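Local coordinates for protein hydrazine synthase subunit gamma (Candidatus Kuenenia stuttgartiensis, PDB 5C2V) that reduces nitric oxide to hydroxylamine in the first half-reaction of hydrazine synthesis, as the diheme gamma subunit of the hydrazine synthase complex, at residues C[18-23]-C[141-146]. Numbering follows the deposited sequence.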
# COMPACT_ATOMS: atom_id res chain seq x y z
N LEU C 18 50.61 18.11 3.22
CA LEU C 18 50.31 19.44 2.73
C LEU C 18 48.83 19.76 2.90
O LEU C 18 47.98 18.87 2.83
CB LEU C 18 50.71 19.58 1.26
CG LEU C 18 52.18 19.33 0.92
CD1 LEU C 18 52.40 19.38 -0.58
CD2 LEU C 18 53.08 20.34 1.63
N GLY C 19 48.52 21.03 3.12
CA GLY C 19 47.15 21.46 3.32
C GLY C 19 46.33 21.46 2.05
O GLY C 19 46.82 21.10 0.97
N ARG C 20 45.07 21.86 2.17
CA ARG C 20 44.16 21.93 1.03
C ARG C 20 44.49 23.09 0.10
O ARG C 20 44.64 22.92 -1.11
CB ARG C 20 42.72 22.05 1.51
CG ARG C 20 41.68 22.03 0.40
CD ARG C 20 40.31 22.36 0.94
NE ARG C 20 39.26 22.14 -0.05
CZ ARG C 20 37.97 22.41 0.16
NH1 ARG C 20 37.58 22.90 1.33
NH2 ARG C 20 37.08 22.18 -0.79
N GLU C 21 44.60 24.28 0.70
CA GLU C 21 44.85 25.52 -0.03
C GLU C 21 43.81 25.75 -1.13
O GLU C 21 42.62 25.54 -0.92
CB GLU C 21 46.26 25.53 -0.61
CG GLU C 21 47.35 25.33 0.43
CD GLU C 21 48.73 25.73 -0.08
OE1 GLU C 21 49.59 24.84 -0.23
OE2 GLU C 21 48.95 26.93 -0.31
N GLU C 22 44.27 26.19 -2.30
CA GLU C 22 43.37 26.50 -3.40
C GLU C 22 43.56 25.55 -4.58
O GLU C 22 44.62 25.53 -5.20
CB GLU C 22 43.56 27.95 -3.86
CG GLU C 22 42.67 28.36 -5.02
CD GLU C 22 41.20 28.40 -4.64
OE1 GLU C 22 40.42 27.60 -5.19
OE2 GLU C 22 40.82 29.25 -3.80
N PRO C 23 42.53 24.75 -4.88
CA PRO C 23 42.52 23.80 -6.00
C PRO C 23 42.71 24.48 -7.35
O PRO C 23 42.17 25.57 -7.58
CB PRO C 23 41.12 23.17 -5.92
CG PRO C 23 40.71 23.35 -4.50
CD PRO C 23 41.30 24.66 -4.08
N PRO C 141 48.33 23.69 -6.44
CA PRO C 141 49.61 23.71 -7.15
C PRO C 141 50.71 22.96 -6.40
O PRO C 141 51.47 22.19 -7.01
CB PRO C 141 49.94 25.20 -7.23
CG PRO C 141 48.62 25.88 -7.17
CD PRO C 141 47.76 25.04 -6.28
N MET C 142 50.78 23.18 -5.10
CA MET C 142 51.81 22.59 -4.26
C MET C 142 51.72 21.06 -4.22
O MET C 142 52.72 20.37 -4.41
CB MET C 142 51.72 23.14 -2.84
CG MET C 142 52.99 22.96 -2.01
SD MET C 142 54.38 23.88 -2.71
CE MET C 142 55.66 23.51 -1.51
N ARG C 143 50.52 20.54 -3.98
CA ARG C 143 50.32 19.10 -3.89
C ARG C 143 50.58 18.42 -5.23
O ARG C 143 51.13 17.31 -5.28
CB ARG C 143 48.90 18.79 -3.40
CG ARG C 143 48.72 19.01 -1.90
CD ARG C 143 47.38 18.51 -1.39
NE ARG C 143 46.32 19.50 -1.55
CZ ARG C 143 45.27 19.37 -2.36
NH1 ARG C 143 45.14 18.27 -3.10
NH2 ARG C 143 44.36 20.32 -2.43
N LEU C 144 50.20 19.08 -6.32
CA LEU C 144 50.47 18.56 -7.65
C LEU C 144 51.97 18.49 -7.90
O LEU C 144 52.48 17.46 -8.34
CB LEU C 144 49.79 19.41 -8.72
CG LEU C 144 50.02 18.95 -10.17
CD1 LEU C 144 49.64 17.48 -10.33
CD2 LEU C 144 49.23 19.82 -11.14
N GLU C 145 52.67 19.59 -7.62
CA GLU C 145 54.11 19.64 -7.80
C GLU C 145 54.81 18.56 -6.97
O GLU C 145 55.75 17.91 -7.45
CB GLU C 145 54.66 21.02 -7.43
CG GLU C 145 56.16 21.16 -7.67
CD GLU C 145 56.69 22.51 -7.25
OE1 GLU C 145 55.90 23.35 -6.77
OE2 GLU C 145 57.91 22.75 -7.42
N ALA C 146 54.35 18.37 -5.74
CA ALA C 146 54.90 17.34 -4.86
C ALA C 146 54.69 15.95 -5.44
O ALA C 146 55.59 15.11 -5.42
CB ALA C 146 54.29 17.45 -3.48
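Leu-18 lies over the N-terminal end of helix 141-152, its CD1 reaching Met-142 CG at 3.9 Å and Ala-146 CB at 4.0 Å, bridging positions i and i+4 of one face. Its CB rests against the aliphatic start of Arg-143, 3.8 Å from CG. Beyond that, the arginine chain bends at chi3 (-86°), and the guanidinium meets two consecutive carbonyls of the loop with its edge. NE donates to Gly-19 O at 3.0 Å, somewhat bent, with the donor tilted from the carbonyl plane. The second bond is straighter: NH2 reaches Arg-20 O at 2.9 Å, at 169°, on a lone pair and in the guanidinium plane. This paired grip fixes the rotation of the buried group, whose NH1 is held by Gln-49. The Arg-20 side chain forms a salt bridge with Glu-137 of its own chain, whereas the Glu-22 carboxylate makes one to Lys-162 of the alpha subunit. The irregular segment between strand 4-10 and helix 26-30 is thus pinned to the start of helix 141-152 in the heme 1 lobe, the Arg-143 side chain about 10 Å from that heme c, with Tyr-45 of helix 43-51 packing on both Leu-18 and Ala-146.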